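Local coordinates for mandelate racemase/muconate lactonizing protein (Alicyclobacillus acidocaldarius LAA1, PDB 3QLD), which belongs to the enolase superfamily, pairing an N-terminal capping domain with a TIM-barrel-like C-terminal domain, its own biochemical role being unassigned, at residues Leu8-Leu13 with Phe368-Trp373; Ala31-Leu36 with Trp45-Ala50; Arg167-Ile172 with Ala192-Ala197. All coordinates share one frame; numbering follows the deposited sequence.

Contact 1 of 3, residues Leu8-Leu13 with Phe368-Trp373; sequences LHRLSL and FSTATW
Backbone hydrogen bonds carry most of the pairing between Leu8-Leu13 and Phe368-Trp373; residues 8-13 and 371-373 run antiparallel, 171° between their axes. Leu8 and Trp373 form a hydrogen-bonded pair closed in both directions, with Leu8 N to Trp373 O at 2.8 Å. Arg10 N then reaches Ala371 O from above the carbonyl plane. Here the register slips by one: Thr370 N gives a short bond of 2.6 Å to Arg10 O, nearly along the C=O axis, while Ala371 N reaches the same oxygen only weakly. Two successive residues facing one define a classic beta bulge. Beyond it Ser12 N, 2.8 Å from Phe368 O, donates in the carbonyl plane.

Apolar contacts sit at both ends. Leu8 and Trp373 lie side by side, and the tip CD1 of Leu8 presses on the six-membered ring at CE3, 3.2 Å away, a tight fit; Trp65 and Val69 of helix 61-80 also touch Leu8. At the other end Leu13 crosses Phe368 at about a right angle, its CG standing 4.2 Å from the ring centroid in an off-centre CH-pi contact.

Polar side chains mostly look elsewhere. Arg10, extended with CG anti to the backbone N (chi1 -158°), passes CB, CG and CD along Thr370 OG1 before its NH1 makes a salt bridge with Asp62. Ser12 OG bonds to Glu28. One water links Thr370 OG1 to Leu11 O, the latter bond weak.

Strand 3-15 thus receives strand 369-376, from some 350 residues further along the chain, as a neighbour: a bulged antiparallel pair through which the C-terminal part of the chain joins the sheet of the N-terminal capping domain characteristic of the enolase superfamily.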
ATOM      1  N   LEU A   8       7.474  21.762   5.545  1.00 24.22           N
ATOM      2  CA  LEU A   8       6.957  20.584   6.239  1.00 23.92           C
ATOM      3  C   LEU A   8       7.391  20.659   7.640  1.00 24.54           C
ATOM      4  O   LEU A   8       8.573  20.859   7.960  1.00 26.15           O
ATOM      5  CB  LEU A   8       7.496  19.293   5.600  1.00 22.85           C
ATOM      6  CG  LEU A   8       7.315  19.182   4.094  1.00 27.06           C
ATOM      7  CD1 LEU A   8       8.039  17.928   3.528  1.00 27.96           C
ATOM      8  CD2 LEU A   8       5.839  19.018   3.940  1.00 21.90           C
ATOM      9  N   HIS A   9       6.438  20.415   8.520  1.00 25.45           N
ATOM     10  CA  HIS A   9       6.712  20.454   9.906  1.00 26.26           C
ATOM     11  C   HIS A   9       6.429  19.079  10.482  1.00 26.13           C
ATOM     12  O   HIS A   9       5.300  18.623  10.432  1.00 25.37           O
ATOM     13  CB  HIS A   9       5.696  21.386  10.586  1.00 26.87           C
ATOM     14  CG  HIS A   9       5.690  22.774  10.034  1.00 27.41           C
ATOM     15  ND1 HIS A   9       6.563  23.746  10.498  1.00 30.15           N
ATOM     16  CD2 HIS A   9       4.945  23.358   9.061  1.00 29.48           C
ATOM     17  CE1 HIS A   9       6.338  24.881   9.842  1.00 28.35           C
ATOM     18  NE2 HIS A   9       5.377  24.666   8.946  1.00 30.71           N
ATOM     19  N   ARG A  10       7.419  18.480  11.116  1.00 26.38           N
ATOM     20  CA  ARG A  10       7.230  17.256  11.902  1.00 25.39           C
ATOM     21  C   ARG A  10       7.019  17.564  13.374  1.00 28.03           C
ATOM     22  O   ARG A  10       7.882  18.177  14.032  1.00 27.99           O
ATOM     23  CB  ARG A  10       8.417  16.281  11.718  1.00 25.07           C
ATOM     24  CG  ARG A  10       7.969  14.869  12.061  1.00 25.83           C
ATOM     25  CD  ARG A  10       9.170  13.952  11.909  1.00 33.08           C
ATOM     26  NE  ARG A  10       8.824  12.666  12.452  1.00 31.94           N
ATOM     27  CZ  ARG A  10       9.276  11.533  11.945  1.00 34.20           C
ATOM     28  NH1 ARG A  10       8.879  10.376  12.471  1.00 33.36           N
ATOM     29  NH2 ARG A  10      10.080  11.598  10.898  1.00 31.24           N
ATOM     30  N   LEU A  11       5.866  17.161  13.895  1.00 27.13           N
ATOM     31  CA  LEU A  11       5.431  17.562  15.193  1.00 28.38           C
ATOM     32  C   LEU A  11       5.372  16.371  16.137  1.00 29.25           C
ATOM     33  O   LEU A  11       5.137  15.212  15.715  1.00 27.30           O
ATOM     34  CB  LEU A  11       4.044  18.204  15.100  1.00 29.97           C
ATOM     35  CG  LEU A  11       3.920  19.715  14.897  1.00 33.33           C
ATOM     36  CD1 LEU A  11       4.714  20.247  13.763  1.00 35.50           C
ATOM     37  CD2 LEU A  11       2.460  20.129  14.785  1.00 33.60           C
ATOM     38  N   SER A  12       5.584  16.651  17.420  1.00 28.13           N
ATOM     39  CA  SER A  12       5.328  15.666  18.452  1.00 30.90           C
ATOM     40  C   SER A  12       4.503  16.364  19.539  1.00 32.12           C
ATOM     41  O   SER A  12       5.031  17.259  20.185  1.00 31.77           O
ATOM     42  CB  SER A  12       6.620  15.170  19.045  1.00 32.28           C
ATOM     43  OG  SER A  12       6.313  14.173  20.024  1.00 37.50           O
ATOM     44  N   LEU A  13       3.228  15.975  19.711  1.00 31.42           N
ATOM     45  CA  LEU A  13       2.320  16.655  20.672  1.00 32.91           C
ATOM     46  C   LEU A  13       2.055  15.788  21.921  1.00 32.84           C
ATOM     47  O   LEU A  13       1.563  14.666  21.815  1.00 34.12           O
ATOM     48  CB  LEU A  13       0.961  16.998  20.030  1.00 33.12           C
ATOM     49  CG  LEU A  13       0.758  18.178  19.078  1.00 35.41           C
ATOM     50  CD1 LEU A  13       1.405  17.853  17.747  1.00 35.41           C
ATOM     51  CD2 LEU A  13      -0.727  18.404  18.882  1.00 38.26           C
ATOM     52  N   PHE A 368       6.294  22.293  19.225  1.00 32.46           N
ATOM     53  CA  PHE A 368       6.093  20.876  19.065  1.00 31.15           C
ATOM     54  C   PHE A 368       6.942  20.277  17.908  1.00 31.19           C
ATOM     55  O   PHE A 368       6.959  19.049  17.744  1.00 29.64           O
ATOM     56  CB  PHE A 368       4.594  20.593  18.842  1.00 31.33           C
ATOM     57  CG  PHE A 368       3.712  20.962  20.019  1.00 32.28           C
ATOM     58  CD1 PHE A 368       4.142  20.730  21.332  1.00 37.36           C
ATOM     59  CD2 PHE A 368       2.414  21.451  19.815  1.00 37.22           C
ATOM     60  CE1 PHE A 368       3.315  21.010  22.431  1.00 39.30           C
ATOM     61  CE2 PHE A 368       1.564  21.749  20.897  1.00 34.89           C
ATOM     62  CZ  PHE A 368       2.003  21.526  22.212  1.00 36.67           C
ATOM     63  N   SER A 369       7.648  21.133  17.150  1.00 31.54           N
ATOM     64  CA  SER A 369       8.446  20.699  15.978  1.00 33.51           C
ATOM     65  C   SER A 369       9.699  19.877  16.303  1.00 33.16           C
ATOM     66  O   SER A 369      10.544  20.265  17.102  1.00 33.17           O
ATOM     67  CB  SER A 369       8.790  21.888  15.080  1.00 32.58           C
ATOM     68  OG  SER A 369       7.663  22.271  14.287  1.00 37.28           O
ATOM     69  N   THR A 370       9.815  18.696  15.717  1.00 32.63           N
ATOM     70  CA  THR A 370      11.025  17.902  15.949  1.00 32.55           C
ATOM     71  C   THR A 370      11.868  17.929  14.716  1.00 32.85           C
ATOM     72  O   THR A 370      13.045  17.492  14.731  1.00 34.33           O
ATOM     73  CB  THR A 370      10.750  16.441  16.266  1.00 31.84           C
ATOM     74  OG1 THR A 370      10.054  15.849  15.180  1.00 30.88           O
ATOM     75  CG2 THR A 370       9.972  16.299  17.549  1.00 32.66           C
ATOM     76  N   ALA A 371      11.281  18.417  13.639  1.00 32.35           N
ATOM     77  CA  ALA A 371      12.001  18.597  12.368  1.00 31.97           C
ATOM     78  C   ALA A 371      11.242  19.581  11.482  1.00 31.98           C
ATOM     79  O   ALA A 371       9.971  19.717  11.562  1.00 31.89           O
ATOM     80  CB  ALA A 371      12.204  17.244  11.637  1.00 33.24           C
ATOM     81  N   THR A 372      11.986  20.288  10.642  1.00 30.33           N
ATOM     82  CA  THR A 372      11.373  21.246   9.760  1.00 30.67           C
ATOM     83  C   THR A 372      12.177  21.301   8.448  1.00 31.80           C
ATOM     84  O   THR A 372      13.438  21.390   8.499  1.00 32.34           O
ATOM     85  CB  THR A 372      11.318  22.666  10.437  1.00 31.24           C
ATOM     86  OG1 THR A 372      10.671  22.572  11.702  1.00 33.30           O
ATOM     87  CG2 THR A 372      10.542  23.708   9.595  1.00 31.27           C
ATOM     88  N   TRP A 373      11.471  21.225   7.312  1.00 29.24           N
ATOM     89  CA  TRP A 373      12.101  21.255   6.003  1.00 30.89           C
ATOM     90  C   TRP A 373      11.378  22.257   5.099  1.00 32.25           C
ATOM     91  O   TRP A 373      10.181  22.176   4.957  1.00 31.77           O
ATOM     92  CB  TRP A 373      12.048  19.864   5.389  1.00 30.14           C
ATOM     93  CG  TRP A 373      12.610  19.741   4.006  1.00 31.21           C
ATOM     94  CD1 TRP A 373      13.925  19.591   3.667  1.00 35.84           C
ATOM     95  CD2 TRP A 373      11.862  19.698   2.786  1.00 32.69           C
ATOM     96  NE1 TRP A 373      14.034  19.480   2.294  1.00 37.83           N
ATOM     97  CE2 TRP A 373      12.777  19.511   1.741  1.00 32.21           C
ATOM     98  CE3 TRP A 373      10.483  19.795   2.478  1.00 31.26           C
ATOM     99  CZ2 TRP A 373      12.380  19.435   0.409  1.00 36.33           C
ATOM    100  CZ3 TRP A 373      10.089  19.707   1.170  1.00 34.74           C
ATOM    101  CH2 TRP A 373      11.044  19.527   0.137  1.00 33.63           C
TER
HETATM  102  O   HOH W   1       7.884  13.903  15.663  1.00 37.05           O

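Contact 2 of 3, residues Ala31-Leu36 with Trp45-Ala50; sequences AILVQL and WSECVA
Trp45 and Gln35 form the most intimate side-chain pair between Ala31-Leu36 and Trp45-Ala50, which lie on strands 25-38 and 43-48 of a beta hairpin, the second running on into the loop after it. Gln35 has CG anti to the backbone N (chi1 166°) and continues extended, so it runs alongside the indole. Its CB stands 3.9 Å from the centroid of the six-membered ring, almost on the ring normal, a CH-pi contact over the face. Further out NE2 comes within 3.2 Å of Trp45 CZ2, the amide plane inclined 36° to the ring. Trp45 reaches this position with CG anti to the carbonyl carbon, beside its own backbone N; Leu33 CD1 meets the ring at its edge, 4.0 Å from CZ3.

Leu33 splits its branches: CD1 goes to the indole, whereas CD2 touches Glu47 CB at 3.7 Å. Glu47, extended with CG anti to the backbone N, carries its carboxylate past Ala31 to Thr302 and Gly305, which both bond OE1. On the other face Ser46 OG occupies the crowded position between backbone N and carbonyl carbon (chi1 66°). There it approaches Val34 CB to 3.4 Å while bonding to Ala110 O of helix 105-123. Beside that pair, Ile32 CB and Cys48 CB meet at 4.0 Å.

Three backbone bonds hold the strands: Cys48 N to Ile32 O, and both directions between Val34 and Ser46, with Ser46 N in the plane of Val34's carbonyl.

Chemically, the contact buries polar groups along with apolar ones and fixes several of them. Glu43 OE1 accepts from both Gln35 NE2 and Trp45 NE1, tying amide and indole together, while Gln35 OE1 bonds to His9 NE2. The amide is therefore gripped at both ends, and its rotation is probably well defined; Ile32 N, by contrast, is buried without a partner.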
ATOM      1  N   ALA A  31       2.879  13.985  14.222  1.00 28.71           N
ATOM      2  CA  ALA A  31       2.063  14.489  13.147  1.00 28.18           C
ATOM      3  C   ALA A  31       2.932  15.210  12.150  1.00 27.17           C
ATOM      4  O   ALA A  31       4.009  15.702  12.529  1.00 30.42           O
ATOM      5  CB  ALA A  31       0.978  15.444  13.753  1.00 28.37           C
ATOM      6  N   ILE A  32       2.499  15.316  10.889  1.00 25.76           N
ATOM      7  CA  ILE A  32       3.248  16.135   9.878  1.00 22.90           C
ATOM      8  C   ILE A  32       2.295  17.214   9.355  1.00 24.16           C
ATOM      9  O   ILE A  32       1.154  16.858   8.871  1.00 23.27           O
ATOM     10  CB  ILE A  32       3.719  15.289   8.677  1.00 22.30           C
ATOM     11  CG1 ILE A  32       4.834  14.304   9.078  1.00 24.65           C
ATOM     12  CG2 ILE A  32       4.325  16.190   7.574  1.00 23.41           C
ATOM     13  CD1 ILE A  32       5.175  13.329   7.867  1.00 24.53           C
ATOM     14  N   LEU A  33       2.659  18.491   9.515  1.00 22.72           N
ATOM     15  CA  LEU A  33       1.874  19.554   8.822  1.00 22.86           C
ATOM     16  C   LEU A  33       2.526  20.086   7.594  1.00 23.53           C
ATOM     17  O   LEU A  33       3.762  20.277   7.555  1.00 24.56           O
ATOM     18  CB  LEU A  33       1.551  20.693   9.793  1.00 23.77           C
ATOM     19  CG  LEU A  33       0.861  20.310  11.114  1.00 24.27           C
ATOM     20  CD1 LEU A  33       0.620  21.607  11.952  1.00 26.12           C
ATOM     21  CD2 LEU A  33      -0.482  19.692  10.806  1.00 23.07           C
ATOM     22  N   VAL A  34       1.711  20.331   6.568  1.00 23.92           N
ATOM     23  CA  VAL A  34       2.180  20.868   5.312  1.00 23.05           C
ATOM     24  C   VAL A  34       1.761  22.325   5.284  1.00 26.40           C
ATOM     25  O   VAL A  34       0.598  22.651   5.574  1.00 25.74           O
ATOM     26  CB  VAL A  34       1.559  20.130   4.156  1.00 23.82           C
ATOM     27  CG1 VAL A  34       1.968  20.729   2.851  1.00 25.73           C
ATOM     28  CG2 VAL A  34       2.006  18.613   4.198  1.00 20.90           C
ATOM     29  N   GLN A  35       2.735  23.181   5.001  1.00 24.54           N
ATOM     30  CA  GLN A  35       2.452  24.642   4.893  1.00 25.34           C
ATOM     31  C   GLN A  35       2.891  25.119   3.552  1.00 26.26           C
ATOM     32  O   GLN A  35       4.062  24.929   3.163  1.00 26.90           O
ATOM     33  CB  GLN A  35       3.125  25.403   6.049  1.00 24.26           C
ATOM     34  CG  GLN A  35       3.188  26.979   5.824  1.00 25.02           C
ATOM     35  CD  GLN A  35       4.005  27.655   6.941  1.00 30.54           C
ATOM     36  OE1 GLN A  35       4.926  27.045   7.465  1.00 31.22           O
ATOM     37  NE2 GLN A  35       3.626  28.922   7.344  1.00 31.61           N
ATOM     38  N   LEU A  36       1.967  25.743   2.809  1.00 25.74           N
ATOM     39  CA  LEU A  36       2.295  26.329   1.489  1.00 26.48           C
ATOM     40  C   LEU A  36       2.147  27.868   1.589  1.00 27.17           C
ATOM     41  O   LEU A  36       1.278  28.350   2.295  1.00 27.16           O
ATOM     42  CB  LEU A  36       1.363  25.817   0.385  1.00 25.88           C
ATOM     43  CG  LEU A  36       1.367  24.290   0.214  1.00 24.99           C
ATOM     44  CD1 LEU A  36       0.135  23.910  -0.673  1.00 25.13           C
ATOM     45  CD2 LEU A  36       2.705  23.872  -0.470  1.00 25.90           C
ATOM     46  N   TRP A  45      -2.524  25.259   4.866  1.00 27.59           N
ATOM     47  CA  TRP A  45      -2.045  24.170   5.747  1.00 28.24           C
ATOM     48  C   TRP A  45      -2.855  22.883   5.586  1.00 26.27           C
ATOM     49  O   TRP A  45      -4.052  22.936   5.224  1.00 26.53           O
ATOM     50  CB  TRP A  45      -2.164  24.565   7.226  1.00 27.95           C
ATOM     51  CG  TRP A  45      -1.254  25.724   7.586  1.00 30.32           C
ATOM     52  CD1 TRP A  45      -1.352  27.016   7.142  1.00 33.18           C
ATOM     53  CD2 TRP A  45      -0.123  25.677   8.454  1.00 33.08           C
ATOM     54  NE1 TRP A  45      -0.332  27.775   7.674  1.00 33.69           N
ATOM     55  CE2 TRP A  45       0.439  26.984   8.484  1.00 31.50           C
ATOM     56  CE3 TRP A  45       0.500  24.647   9.195  1.00 31.75           C
ATOM     57  CZ2 TRP A  45       1.563  27.306   9.260  1.00 32.01           C
ATOM     58  CZ3 TRP A  45       1.617  24.975   9.974  1.00 31.46           C
ATOM     59  CH2 TRP A  45       2.135  26.294  10.005  1.00 33.09           C
ATOM     60  N   SER A  46      -2.242  21.746   5.931  1.00 24.89           N
ATOM     61  CA  SER A  46      -2.960  20.457   6.012  1.00 25.31           C
ATOM     62  C   SER A  46      -2.186  19.544   6.900  1.00 25.06           C
ATOM     63  O   SER A  46      -1.055  19.871   7.277  1.00 22.26           O
ATOM     64  CB  SER A  46      -3.027  19.791   4.655  1.00 24.80           C
ATOM     65  OG  SER A  46      -1.724  19.438   4.243  1.00 27.17           O
ATOM     66  N   GLU A  47      -2.791  18.389   7.224  1.00 25.28           N
ATOM     67  CA  GLU A  47      -2.109  17.452   8.127  1.00 25.32           C
ATOM     68  C   GLU A  47      -1.983  16.144   7.414  1.00 25.78           C
ATOM     69  O   GLU A  47      -2.963  15.679   6.815  1.00 25.84           O
ATOM     70  CB  GLU A  47      -2.881  17.234   9.423  1.00 24.64           C
ATOM     71  CG  GLU A  47      -2.249  16.205  10.341  1.00 26.30           C
ATOM     72  CD  GLU A  47      -2.931  16.183  11.715  1.00 30.36           C
ATOM     73  OE1 GLU A  47      -3.662  17.134  12.029  1.00 31.17           O
ATOM     74  OE2 GLU A  47      -2.757  15.233  12.496  1.00 33.95           O
ATOM     75  N   CYS A  48      -0.775  15.574   7.389  1.00 23.47           N
ATOM     76  CA  CYS A  48      -0.658  14.150   6.924  1.00 24.27           C
ATOM     77  C   CYS A  48      -1.070  13.213   8.090  1.00 25.06           C
ATOM     78  O   CYS A  48      -0.478  13.313   9.156  1.00 26.66           O
ATOM     79  CB  CYS A  48       0.775  13.911   6.425  1.00 22.66           C
ATOM     80  SG  CYS A  48       0.952  12.153   5.884  1.00 25.25           S
ATOM     81  N   VAL A  49      -2.127  12.394   7.928  1.00 23.54           N
ATOM     82  CA  VAL A  49      -2.680  11.675   9.041  1.00 25.23           C
ATOM     83  C   VAL A  49      -2.017  10.326   9.306  1.00 25.21           C
ATOM     84  O   VAL A  49      -2.498   9.559  10.156  1.00 25.68           O
ATOM     85  CB  VAL A  49      -4.238  11.393   8.864  1.00 26.57           C
ATOM     86  CG1 VAL A  49      -5.052  12.745   8.854  1.00 29.24           C
ATOM     87  CG2 VAL A  49      -4.531  10.633   7.622  1.00 25.94           C
ATOM     88  N   ALA A  50      -0.969  10.012   8.557  1.00 22.88           N
ATOM     89  CA  ALA A  50      -0.214   8.753   8.839  1.00 23.50           C
ATOM     90  C   ALA A  50       0.166   8.630  10.326  1.00 22.52           C
ATOM     91  O   ALA A  50       0.756   9.585  10.912  1.00 26.40           O
ATOM     92  CB  ALA A  50       1.054   8.659   7.946  1.00 22.42           C
TER

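Contact 3 of 3, residues Arg167-Ile172 with Ala192-Ala197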
ATOM      1  N   ARG A 167     -23.722   9.388  19.909  1.00 34.43           N
ATOM      2  CA  ARG A 167     -23.506   7.962  19.551  1.00 32.55           C
ATOM      3  C   ARG A 167     -22.523   7.411  20.505  1.00 31.27           C
ATOM      4  O   ARG A 167     -21.576   8.127  20.909  1.00 31.14           O
ATOM      5  CB  ARG A 167     -22.969   7.836  18.131  1.00 32.40           C
ATOM      6  CG  ARG A 167     -23.030   6.394  17.549  1.00 32.45           C
ATOM      7  CD  ARG A 167     -22.586   6.283  16.080  1.00 31.29           C
ATOM      8  NE  ARG A 167     -21.177   6.692  15.922  1.00 30.63           N
ATOM      9  CZ  ARG A 167     -20.700   7.161  14.769  1.00 31.41           C
ATOM     10  NH1 ARG A 167     -21.468   7.177  13.697  1.00 28.56           N
ATOM     11  NH2 ARG A 167     -19.433   7.552  14.652  1.00 31.93           N
ATOM     12  N   VAL A 168     -22.666   6.139  20.855  1.00 28.25           N
ATOM     13  CA  VAL A 168     -21.494   5.479  21.420  1.00 29.07           C
ATOM     14  C   VAL A 168     -21.019   4.354  20.492  1.00 29.15           C
ATOM     15  O   VAL A 168     -21.872   3.627  19.929  1.00 26.79           O
ATOM     16  CB  VAL A 168     -21.700   4.889  22.865  1.00 28.95           C
ATOM     17  CG1 VAL A 168     -21.905   6.042  23.892  1.00 30.96           C
ATOM     18  CG2 VAL A 168     -22.826   3.834  22.911  1.00 27.35           C
ATOM     19  N   LYS A 169     -19.690   4.172  20.395  1.00 27.66           N
ATOM     20  CA  LYS A 169     -19.127   3.030  19.593  1.00 26.50           C
ATOM     21  C   LYS A 169     -18.336   2.164  20.543  1.00 27.77           C
ATOM     22  O   LYS A 169     -17.312   2.588  21.139  1.00 27.65           O
ATOM     23  CB  LYS A 169     -18.274   3.522  18.412  1.00 27.83           C
ATOM     24  CG  LYS A 169     -17.663   2.380  17.514  1.00 26.92           C
ATOM     25  CD  LYS A 169     -17.136   2.923  16.199  1.00 30.52           C
ATOM     26  CE  LYS A 169     -16.132   4.085  16.375  1.00 36.31           C
ATOM     27  NZ  LYS A 169     -15.006   4.102  15.361  1.00 36.70           N
ATOM     28  N   LEU A 170     -18.817   0.954  20.744  1.00 26.63           N
ATOM     29  CA  LEU A 170     -18.240   0.040  21.641  1.00 27.02           C
ATOM     30  C   LEU A 170     -17.205  -0.875  20.962  1.00 28.40           C
ATOM     31  O   LEU A 170     -17.508  -1.518  19.949  1.00 26.18           O
ATOM     32  CB  LEU A 170     -19.329  -0.886  22.155  1.00 28.15           C
ATOM     33  CG  LEU A 170     -20.561  -0.195  22.751  1.00 32.64           C
ATOM     34  CD1 LEU A 170     -21.269  -1.314  23.494  1.00 31.90           C
ATOM     35  CD2 LEU A 170     -20.046   0.865  23.756  1.00 35.35           C
ATOM     36  N   LYS A 171     -16.021  -1.006  21.580  1.00 26.71           N
ATOM     37  CA  LYS A 171     -15.045  -1.999  21.109  1.00 28.17           C
ATOM     38  C   LYS A 171     -15.524  -3.363  21.502  1.00 28.14           C
ATOM     39  O   LYS A 171     -15.962  -3.568  22.631  1.00 30.18           O
ATOM     40  CB  LYS A 171     -13.654  -1.703  21.700  1.00 28.55           C
ATOM     41  CG  LYS A 171     -13.095  -0.405  21.195  1.00 32.76           C
ATOM     42  CD  LYS A 171     -12.504  -0.550  19.770  1.00 39.65           C
ATOM     43  CE  LYS A 171     -12.119   0.828  19.194  1.00 43.46           C
ATOM     44  NZ  LYS A 171     -10.890   0.746  18.339  1.00 44.07           N
ATOM     45  N   ILE A 172     -15.539  -4.295  20.544  1.00 26.64           N
ATOM     46  CA  ILE A 172     -15.982  -5.622  20.793  1.00 24.78           C
ATOM     47  C   ILE A 172     -15.002  -6.682  20.219  1.00 27.46           C
ATOM     48  O   ILE A 172     -14.187  -6.361  19.332  1.00 25.71           O
ATOM     49  CB  ILE A 172     -17.391  -5.890  20.204  1.00 26.74           C
ATOM     50  CG1 ILE A 172     -17.377  -5.742  18.668  1.00 23.35           C
ATOM     51  CG2 ILE A 172     -18.424  -4.987  20.945  1.00 24.21           C
ATOM     52  CD1 ILE A 172     -18.608  -6.446  18.004  1.00 21.97           C
ATOM     53  N   ALA A 192     -28.088   5.912  19.597  1.00 31.46           N
ATOM     54  CA  ALA A 192     -27.357   5.292  18.463  1.00 30.49           C
ATOM     55  C   ALA A 192     -26.142   4.557  19.086  1.00 30.38           C
ATOM     56  O   ALA A 192     -25.303   5.190  19.766  1.00 29.76           O
ATOM     57  CB  ALA A 192     -26.956   6.386  17.450  1.00 30.52           C
ATOM     58  N   ILE A 193     -26.069   3.224  18.923  1.00 28.97           N
ATOM     59  CA  ILE A 193     -24.923   2.407  19.377  1.00 28.31           C
ATOM     60  C   ILE A 193     -24.246   1.792  18.124  1.00 28.18           C
ATOM     61  O   ILE A 193     -24.949   1.184  17.288  1.00 25.02           O
ATOM     62  CB  ILE A 193     -25.400   1.251  20.276  1.00 27.89           C
ATOM     63  CG1 ILE A 193     -26.255   1.743  21.488  1.00 30.01           C
ATOM     64  CG2 ILE A 193     -24.261   0.363  20.754  1.00 27.78           C
ATOM     65  CD1 ILE A 193     -26.706   0.606  22.372  1.00 29.08           C
ATOM     66  N   ALA A 194     -22.925   1.935  18.005  1.00 25.41           N
ATOM     67  CA  ALA A 194     -22.177   1.182  16.948  1.00 25.97           C
ATOM     68  C   ALA A 194     -21.152   0.284  17.612  1.00 27.42           C
ATOM     69  O   ALA A 194     -20.923   0.334  18.871  1.00 26.73           O
ATOM     70  CB  ALA A 194     -21.535   2.140  15.894  1.00 24.36           C
ATOM     71  N   ALA A 195     -20.555  -0.629  16.829  1.00 26.67           N
ATOM     72  CA  ALA A 195     -19.572  -1.517  17.441  1.00 26.17           C
ATOM     73  C   ALA A 195     -18.319  -1.579  16.550  1.00 27.21           C
ATOM     74  O   ALA A 195     -18.423  -1.490  15.328  1.00 26.52           O
ATOM     75  CB  ALA A 195     -20.104  -2.938  17.677  1.00 27.78           C
ATOM     76  N   ASP A 196     -17.149  -1.708  17.184  1.00 26.65           N
ATOM     77  CA  ASP A 196     -15.938  -1.764  16.379  1.00 26.66           C
ATOM     78  C   ASP A 196     -15.175  -3.011  16.768  1.00 25.50           C
ATOM     79  O   ASP A 196     -14.752  -3.187  17.897  1.00 25.51           O
ATOM     80  CB  ASP A 196     -15.136  -0.477  16.548  1.00 27.79           C
ATOM     81  CG  ASP A 196     -13.766  -0.555  15.899  1.00 32.49           C
ATOM     82  OD1 ASP A 196     -13.472  -1.482  15.084  1.00 33.41           O
ATOM     83  OD2 ASP A 196     -13.005   0.369  16.177  1.00 36.70           O
ATOM     84  N   ALA A 197     -15.076  -3.925  15.822  1.00 24.88           N
ATOM     85  CA  ALA A 197     -14.484  -5.214  16.083  1.00 23.97           C
ATOM     86  C   ALA A 197     -12.966  -5.242  15.870  1.00 23.58           C
ATOM     87  O   ALA A 197     -12.332  -6.226  16.291  1.00 24.81           O
ATOM     88  CB  ALA A 197     -15.139  -6.299  15.200  1.00 23.25           C
TER
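Small residues on Ala192-Ala197 provide the shallow surface into which larger side chains of Arg167-Ile172 settle. Among the apolar pairs Ile172 fits most closely: with CG1 in the crowded position between backbone N and carbonyl carbon (chi1 63°), it directs CD1 onto Ala195 CB at 3.8 Å, and CG1 lies against Ala197. On that side of the sheet Leu170 CG lies near CG2 of Ile193, and the CG1 branch of Ile193 meets Val168 CG2. Ile181 and Val184 of helix 178-187 pack on this apolar ridge.

The opposite face, bearing Arg167, Lys169 and Lys171, is polar at its tips but aliphatic at its base. Arg167 CG rests 3.9 Å from Ala192 CB, and Lys169 CG lies over Asp196 CB, also at 3.9 Å, before the lysine bends at chi3 and chi4. Lys171 folds at chi2 (-79°) to run beside Asp196, bringing NZ within 3.0 Å of OD2 in a salt bridge whose hydrogen bond is weak.

Beneath these shapes the strands are parallel, 26° apart in direction and in unbroken register. Ala194 N donates to Val168 O at 2.8 Å, in the carbonyl plane, whereas Leu170, Asp196 and Ile172 donate from above the planes of their acceptors.

The two strands, joined through helix 178-187 in a beta-alpha-beta unit of the barrel, separate an apolar helix-covered face from a charged one. Lys169 NZ forms salt bridges with Asp323 and Glu221 and stands 4.3 Å from Asp196 OD2, so this cluster of acids would be expected to favour a protonated lysine.

In the fold
Contacts 1 and 2 belong to one antiparallel sheet, their centres 10 Å apart, because strands 3-15 and 25-38 are neighbours in it. Contact 3 lies on the other side of the chain's centre, in the parallel barrel strands; its centre is 34 Å from that of contact 1 and 29 Å from that of contact 2, without touch. Along the chain contact 2 closes before contact 3 opens, and both are nested inside the loop closed by contact 1. The chain thus completes its capping-domain hairpin, passes through helices 61-80 and 105-123, then through the barrel, and returns to the first sheet, so the two domains are joined at both ends of the barrel sequence.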